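Local atomic coordinates of cytosol aminopeptidase (Staphylococcus aureus subsp. aureus, PDB entry 3KZW), a protein that probably removes N-terminal amino acids, leucine among them, from peptides as a metal-dependent aminopeptidase that assembles into a hexamer. Residues A[104-109]-A[137-142]; A[248-253]-A[332-337]; A[291-296]-A[345-350]. One frame throughout, in Å; residues are numbered along the deposited sequence.

Contact 1 of 3, residues A[104-109]-A[137-142]; sequences KTRSYQ and FISKYD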
# COMPACT_ATOMS: atom_id res chain seq x y z
N LYS A 104 41.94 0.46 -32.99
CA LYS A 104 42.18 1.85 -32.62
C LYS A 104 41.32 2.25 -31.43
O LYS A 104 41.80 2.93 -30.51
CB LYS A 104 41.89 2.79 -33.79
CG LYS A 104 42.70 2.55 -35.05
CD LYS A 104 42.30 3.53 -36.15
CE LYS A 104 42.77 3.09 -37.53
NZ LYS A 104 44.25 3.23 -37.72
N THR A 105 40.06 1.82 -31.44
CA THR A 105 39.08 2.22 -30.42
C THR A 105 38.71 1.05 -29.50
O THR A 105 37.53 0.82 -29.21
CB THR A 105 37.80 2.81 -31.07
OG1 THR A 105 37.25 1.86 -31.99
CG2 THR A 105 38.11 4.11 -31.79
N ARG A 106 39.72 0.33 -29.03
CA ARG A 106 39.51 -0.82 -28.15
C ARG A 106 39.78 -0.46 -26.68
O ARG A 106 40.93 -0.29 -26.27
CB ARG A 106 40.36 -2.01 -28.59
CG ARG A 106 39.97 -3.33 -27.92
CD ARG A 106 40.72 -4.51 -28.52
NE ARG A 106 42.15 -4.49 -28.22
CZ ARG A 106 42.97 -5.52 -28.38
NH1 ARG A 106 42.52 -6.68 -28.83
NH2 ARG A 106 44.26 -5.40 -28.08
N SER A 107 38.71 -0.36 -25.90
CA SER A 107 38.78 0.02 -24.49
C SER A 107 39.16 -1.17 -23.61
O SER A 107 39.23 -2.31 -24.08
CB SER A 107 37.45 0.61 -24.03
OG SER A 107 36.39 -0.32 -24.20
N TYR A 108 39.39 -0.90 -22.33
CA TYR A 108 39.66 -1.95 -21.34
C TYR A 108 38.43 -2.82 -21.11
O TYR A 108 38.54 -4.03 -20.88
CB TYR A 108 40.14 -1.34 -20.02
CG TYR A 108 40.44 -2.35 -18.93
CD1 TYR A 108 41.60 -3.12 -18.96
CD2 TYR A 108 39.56 -2.53 -17.86
CE1 TYR A 108 41.87 -4.05 -17.96
CE2 TYR A 108 39.82 -3.45 -16.86
CZ TYR A 108 40.98 -4.21 -16.91
OH TYR A 108 41.24 -5.13 -15.92
N GLN A 109 37.25 -2.20 -21.19
CA GLN A 109 35.98 -2.92 -21.11
C GLN A 109 35.87 -3.94 -22.24
O GLN A 109 35.46 -5.08 -22.02
CB GLN A 109 34.80 -1.94 -21.16
CG GLN A 109 33.43 -2.58 -20.93
CD GLN A 109 32.29 -1.62 -21.20
OE1 GLN A 109 31.56 -1.23 -20.29
NE2 GLN A 109 32.13 -1.22 -22.47
N PHE A 137 46.08 -10.92 -30.46
CA PHE A 137 45.37 -10.15 -29.44
C PHE A 137 46.08 -8.85 -29.08
O PHE A 137 45.46 -7.92 -28.55
CB PHE A 137 45.17 -11.00 -28.18
CG PHE A 137 44.14 -12.08 -28.33
CD1 PHE A 137 44.48 -13.31 -28.90
CD2 PHE A 137 42.84 -11.88 -27.90
CE1 PHE A 137 43.53 -14.30 -29.04
CE2 PHE A 137 41.88 -12.87 -28.04
CZ PHE A 137 42.23 -14.09 -28.61
N ILE A 138 47.38 -8.79 -29.38
CA ILE A 138 48.22 -7.64 -29.05
C ILE A 138 48.38 -6.74 -30.27
O ILE A 138 48.77 -7.19 -31.34
CB ILE A 138 49.61 -8.09 -28.55
CG1 ILE A 138 49.45 -9.06 -27.36
CG2 ILE A 138 50.47 -6.88 -28.17
CD1 ILE A 138 50.61 -10.03 -27.20
N SER A 139 48.07 -5.46 -30.09
CA SER A 139 48.19 -4.50 -31.17
C SER A 139 49.26 -3.47 -30.88
O SER A 139 49.78 -3.38 -29.76
CB SER A 139 46.84 -3.82 -31.44
OG SER A 139 46.54 -2.89 -30.41
N LYS A 140 49.57 -2.68 -31.90
CA LYS A 140 50.45 -1.53 -31.80
C LYS A 140 49.88 -0.46 -30.85
O LYS A 140 50.62 0.36 -30.32
CB LYS A 140 50.68 -0.94 -33.20
CG LYS A 140 49.39 -0.75 -34.01
CD LYS A 140 49.62 -0.30 -35.45
CE LYS A 140 49.80 -1.47 -36.39
NZ LYS A 140 49.50 -1.10 -37.80
N TYR A 141 48.57 -0.51 -30.63
CA TYR A 141 47.84 0.54 -29.91
C TYR A 141 47.83 0.39 -28.39
O TYR A 141 47.83 1.38 -27.66
CB TYR A 141 46.40 0.66 -30.43
CG TYR A 141 46.33 1.09 -31.88
CD1 TYR A 141 46.65 2.39 -32.25
CD2 TYR A 141 45.98 0.18 -32.87
CE1 TYR A 141 46.60 2.79 -33.58
CE2 TYR A 141 45.93 0.57 -34.21
CZ TYR A 141 46.24 1.88 -34.55
OH TYR A 141 46.19 2.27 -35.87
N ASP A 142 47.82 -0.85 -27.92
CA ASP A 142 47.73 -1.10 -26.48
C ASP A 142 49.04 -1.61 -25.89
O ASP A 142 49.85 -2.23 -26.58
CB ASP A 142 46.59 -2.07 -26.16
CG ASP A 142 46.35 -3.08 -27.26
OD1 ASP A 142 47.27 -3.87 -27.57
OD2 ASP A 142 45.23 -3.08 -27.83

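Contact 2 of 3, residues A[248-253]-A[332-337]; sequences GLLQAV and VLACAE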
# COMPACT_ATOMS: atom_id res chain seq x y z
N GLY A 248 29.41 -1.16 21.88
CA GLY A 248 27.98 -1.08 22.17
C GLY A 248 27.04 -1.19 20.99
O GLY A 248 26.00 -1.84 21.08
N LEU A 249 27.40 -0.55 19.87
CA LEU A 249 26.57 -0.55 18.68
C LEU A 249 26.57 -1.91 17.98
O LEU A 249 25.52 -2.39 17.55
CB LEU A 249 26.99 0.55 17.71
CG LEU A 249 26.92 2.01 18.19
CD1 LEU A 249 27.30 2.95 17.06
CD2 LEU A 249 25.54 2.37 18.73
N LEU A 250 27.75 -2.53 17.87
CA LEU A 250 27.88 -3.87 17.30
C LEU A 250 27.14 -4.90 18.14
O LEU A 250 26.53 -5.83 17.61
CB LEU A 250 29.36 -4.24 17.13
CG LEU A 250 29.75 -5.63 16.59
CD1 LEU A 250 29.09 -5.94 15.24
CD2 LEU A 250 31.26 -5.74 16.48
N GLN A 251 27.19 -4.73 19.47
CA GLN A 251 26.45 -5.56 20.41
C GLN A 251 24.95 -5.42 20.19
O GLN A 251 24.23 -6.42 20.09
CB GLN A 251 26.80 -5.19 21.85
CG GLN A 251 25.97 -5.90 22.91
CD GLN A 251 26.05 -5.24 24.27
OE1 GLN A 251 26.37 -4.06 24.40
NE2 GLN A 251 25.74 -6.01 25.31
N ALA A 252 24.49 -4.18 20.09
CA ALA A 252 23.07 -3.86 19.90
C ALA A 252 22.47 -4.50 18.65
O ALA A 252 21.36 -5.02 18.69
CB ALA A 252 22.88 -2.35 19.86
N VAL A 253 23.22 -4.45 17.54
CA VAL A 253 22.76 -4.98 16.26
C VAL A 253 22.68 -6.51 16.27
O VAL A 253 21.73 -7.09 15.75
CB VAL A 253 23.66 -4.48 15.10
CG1 VAL A 253 23.29 -5.16 13.78
CG2 VAL A 253 23.55 -2.97 14.96
N VAL A 332 39.33 -4.10 9.23
CA VAL A 332 38.40 -4.27 10.34
C VAL A 332 37.03 -4.68 9.81
O VAL A 332 36.44 -3.98 8.98
CB VAL A 332 38.27 -2.99 11.20
CG1 VAL A 332 37.37 -3.23 12.41
CG2 VAL A 332 39.65 -2.50 11.66
N LEU A 333 36.54 -5.83 10.28
CA LEU A 333 35.25 -6.35 9.86
C LEU A 333 34.29 -6.43 11.04
O LEU A 333 34.57 -7.09 12.04
CB LEU A 333 35.40 -7.72 9.20
CG LEU A 333 36.51 -7.91 8.16
CD1 LEU A 333 36.56 -9.36 7.72
CD2 LEU A 333 36.31 -7.00 6.95
N ALA A 334 33.16 -5.74 10.91
CA ALA A 334 32.10 -5.79 11.91
C ALA A 334 31.05 -6.79 11.46
O ALA A 334 30.26 -6.50 10.56
CB ALA A 334 31.49 -4.41 12.12
N CYS A 335 31.04 -7.96 12.10
CA CYS A 335 30.16 -9.06 11.70
C CYS A 335 29.04 -9.27 12.70
O CYS A 335 29.29 -9.38 13.90
CB CYS A 335 30.96 -10.35 11.54
SG CYS A 335 32.41 -10.18 10.47
N ALA A 336 27.81 -9.34 12.19
CA ALA A 336 26.61 -9.54 13.02
C ALA A 336 25.47 -10.07 12.17
O ALA A 336 25.53 -10.04 10.94
CB ALA A 336 26.20 -8.25 13.70
N GLU A 337 24.43 -10.57 12.83
CA GLU A 337 23.21 -11.03 12.17
C GLU A 337 22.02 -10.27 12.74
O GLU A 337 21.72 -10.38 13.93
CB GLU A 337 23.05 -12.54 12.36
CG GLU A 337 22.16 -13.22 11.33
CD GLU A 337 21.98 -14.71 11.59
OE1 GLU A 337 22.43 -15.53 10.76
OE2 GLU A 337 21.39 -15.07 12.63
O HOH W 1 20.39 -9.50 15.84

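Contact 3 of 3, residues A[291-296]-A[345-350]; sequences GYSIKT and MKPDDV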
# COMPACT_ATOMS: atom_id res chain seq x y z
N GLY A 291 15.44 -6.35 11.51
CA GLY A 291 15.08 -6.30 12.93
C GLY A 291 13.60 -6.02 13.08
O GLY A 291 12.80 -6.41 12.23
N TYR A 292 13.23 -5.34 14.16
CA TYR A 292 11.82 -4.99 14.39
C TYR A 292 11.27 -4.04 13.33
O TYR A 292 10.06 -4.01 13.10
CB TYR A 292 11.61 -4.44 15.81
CG TYR A 292 11.33 -5.52 16.83
CD1 TYR A 292 10.05 -6.05 16.98
CD2 TYR A 292 12.35 -6.03 17.63
CE1 TYR A 292 9.79 -7.05 17.91
CE2 TYR A 292 12.10 -7.03 18.57
CZ TYR A 292 10.81 -7.54 18.70
OH TYR A 292 10.55 -8.53 19.62
N SER A 293 12.15 -3.29 12.67
CA SER A 293 11.79 -2.57 11.46
C SER A 293 11.91 -3.55 10.28
O SER A 293 12.76 -3.39 9.39
CB SER A 293 12.69 -1.35 11.27
OG SER A 293 12.68 -0.53 12.42
N ILE A 294 11.03 -4.55 10.29
CA ILE A 294 11.10 -5.71 9.41
C ILE A 294 10.96 -5.37 7.92
O ILE A 294 10.20 -4.47 7.55
CB ILE A 294 10.07 -6.80 9.86
CG1 ILE A 294 10.33 -8.14 9.16
CG2 ILE A 294 8.62 -6.31 9.67
CD1 ILE A 294 9.68 -9.33 9.83
N LYS A 295 11.71 -6.08 7.09
CA LYS A 295 11.64 -5.94 5.64
C LYS A 295 10.40 -6.63 5.07
O LYS A 295 9.81 -7.51 5.71
CB LYS A 295 12.89 -6.53 4.99
CG LYS A 295 14.15 -5.71 5.17
CD LYS A 295 15.37 -6.57 4.92
CE LYS A 295 16.50 -5.78 4.28
NZ LYS A 295 17.11 -4.79 5.20
N THR A 296 10.00 -6.23 3.86
CA THR A 296 8.91 -6.90 3.14
C THR A 296 9.39 -8.25 2.59
O THR A 296 10.57 -8.58 2.68
CB THR A 296 8.36 -6.02 1.99
OG1 THR A 296 9.39 -5.75 1.04
CG2 THR A 296 7.79 -4.70 2.53
N MET A 345 17.22 -5.28 19.39
CA MET A 345 17.11 -3.82 19.38
C MET A 345 15.78 -3.34 18.80
O MET A 345 15.20 -3.97 17.92
CB MET A 345 18.31 -3.17 18.67
CG MET A 345 18.45 -3.48 17.18
SD MET A 345 19.70 -2.45 16.39
CE MET A 345 19.66 -3.07 14.72
N LYS A 346 15.30 -2.21 19.32
CA LYS A 346 14.00 -1.65 18.96
C LYS A 346 14.16 -0.16 18.69
O LYS A 346 15.07 0.47 19.23
CB LYS A 346 12.99 -1.83 20.10
CG LYS A 346 13.15 -3.10 20.92
CD LYS A 346 12.31 -3.09 22.20
CE LYS A 346 12.88 -2.18 23.28
NZ LYS A 346 14.16 -2.67 23.85
N PRO A 347 13.27 0.42 17.85
CA PRO A 347 13.21 1.88 17.74
C PRO A 347 12.97 2.52 19.10
O PRO A 347 12.13 2.04 19.86
CB PRO A 347 12.01 2.09 16.82
CG PRO A 347 11.98 0.89 15.97
CD PRO A 347 12.41 -0.25 16.85
N ASP A 348 13.70 3.60 19.39
CA ASP A 348 13.68 4.31 20.69
C ASP A 348 14.82 3.90 21.63
O ASP A 348 15.12 4.61 22.59
CB ASP A 348 12.34 4.21 21.42
CG ASP A 348 11.22 4.96 20.72
OD1 ASP A 348 11.51 5.89 19.94
OD2 ASP A 348 10.05 4.61 20.96
N ASP A 349 15.43 2.74 21.36
CA ASP A 349 16.58 2.27 22.14
C ASP A 349 17.75 3.25 22.06
O ASP A 349 18.05 3.80 21.00
CB ASP A 349 17.03 0.89 21.65
CG ASP A 349 16.24 -0.25 22.28
OD1 ASP A 349 15.38 0.00 23.14
OD2 ASP A 349 16.49 -1.41 21.89
N VAL A 350 18.42 3.45 23.20
CA VAL A 350 19.62 4.28 23.25
C VAL A 350 20.81 3.44 23.70
O VAL A 350 20.75 2.77 24.73
CB VAL A 350 19.43 5.52 24.18
CG1 VAL A 350 20.71 6.33 24.26
CG2 VAL A 350 18.30 6.40 23.67

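Contact 1 of 3, residues A[104-109]-A[137-142]
Arg106 reaches across to two acceptors of segment 137-142, the backbone carbonyl of Phe137 and the carboxylate of Asp142. The carbonyl is held by both terminal nitrogens: Arg106 NH2 is 2.8 Å from Phe137 O and Arg106 NH1 is 3.2 Å from the same oxygen, which lies almost exactly in the guanidinium plane. Arg106 NH2 also makes a salt bridge to Asp142 OD2, modelled at 2.5 Å, short for this resolution. That oxygen is approached from above the carboxylate plane, and the two flat groups are turned 27° against each other. The arginine extends with CG anti to the backbone N and then bends at chi3 (68°), which swings the guanidinium across to both acceptors.

A second grip lies toward the solvent. The Lys104 chain runs over the Tyr141 ring, and Lys104 NZ donates to Tyr141 OH at 2.8 Å. Lys104 CA sits above the ring centre, 4.2 Å from the Tyr141 centroid, in a CH-pi contact, while CG of Lys140 lies toward the rim of the opposite face. The ring is thus sandwiched between two lysines.

Behind these contacts, the loop fixes its own carboxylate. Asp142 OD1 accepts from Ser139 N at 3.1 Å on its syn side, and Ser139 OG accepts from Tyr141 N at 3.1 Å, closing an ST turn. Further out, Phe137 stacks on Trp115 of helix 108-124, and Val147 of helix 144-157 touches both Arg106 and Asp142. Ser107 occupies the N-cap of helix 108-124, and its N bonds to Asp110, consistent with a capping box. The segments after the C-terminal ends of parallel strands 91-101 and 129-133, which flank strand 39-45, are thereby tied together at that end of the sheet in the N-terminal alpha/beta domain.

Contact 2 of 3, residues A[248-253]-A[332-337]
Leu250 and Val253 on helix 248-254 face Ala334 and Ala336 on strand 328-338, the two short axes passing 8.3 Å apart with their N-to-C directions only 25° from parallel. Leu250 does most of the touching through one branch. Its CG stands anti to the backbone N (chi1 178°), and Leu250 CD1 comes down between two alternate residues of the strand, 4.2 Å from Ala334 CB and 4.0 Å from Ala336 CB. The same methyl lies 3.7 Å from Cys335 O, so it rests on the backbone between the two alanines as well as on their methyls. One turn further along the helix, Val253 CG1 packs 4.2 Å from Ala336 CB. The small alanine side chains let the helix lie close to the sheet.

Where the helix and strand come together at Val253 and Glu337, one water lies between them, placed to donate to Val253 O (2.8 Å) and Glu337 O. CB of Glu337 leaves the strand on the side away from the helix, and its carboxylate OE2 is hydrogen-bonded to Ser257 OG. On the helix side, Asp374 accepts from the backbone N of Leu250, and Val371 of helix 368-380 packs on Leu250, Val253 and Ala334 together.

The pairing is a helix-on-sheet contact inside the alpha/beta catalytic domain, where strand 328-338 lies between 262-269 and 278-285. No direct hydrogen bond joins the two segments. Their cohesion therefore rests on buried methyl contacts, the water probably adding a polar link between two backbone carbonyls that could not bond to each other directly.

Contact 3 of 3, residues A[291-296]-A[345-350]
The Tyr292 ring meets segment 345-350 with its edge: Tyr292 CD2 lies 3.5 Å from Met345 O, which sits near the ring plane, while Lys346 CG approaches obliquely at 4.5 Å from the same carbon. Both loops belong to the catalytic domain, and the second folds into a type II beta turn from Lys346 to Asp349, closed by Asp349 N donating to Lys346 O. Pro347, inside that turn, supplies the apolar side of the contact. Its CD is 4.4 Å from Tyr292 CB, and its CG is 3.9 Å from Ser293 OG. Ser293 is itself the centre of an inverse gamma turn, which bends segment 291-296 just where it passes the proline.

No hydrogen bond crosses between the segments; Tyr292 and Asp348 instead have polar partners on another chain. Tyr292 OH bonds to the backbone N of Ile340 of the third subunit as well as to Asn341 O of its own chain, and the Asp348 carboxylate accepts from Thr302 N and Lys304 N of that subunit. The loop pair thus forms part of a subunit interface in the hexamer.

Within the turn, Asp349 holds Lys346 at two points: Asp349 OD2 receives Lys346 N at 2.9 Å from above the carboxylate plane, and Asp349 OD1 offers its syn lone pair to Lys346 NZ at 3.0 Å.

How the contacts relate
Contact 1, in the N-terminal domain, is partly exposed; charge and hydrogen bonds join the lead-in to helix 108-124 to the loop before helix 144-157, and no other subunit touches it. Its centre is 46 Å from that of contact 2 and 52 Å from that of contact 3, on the other side of the chain's centre. Contacts 2 and 3 are buried in the catalytic domain, their centres 15 Å apart and their segments alternating along the chain; Met345 joins them by packing on Ala252 and Val253. Methyls hold contact 2, whereas the salt bridge of contact 3 lies within one segment, and eight of its residues lie within reach of a third subunit, which probably contributes to its burial.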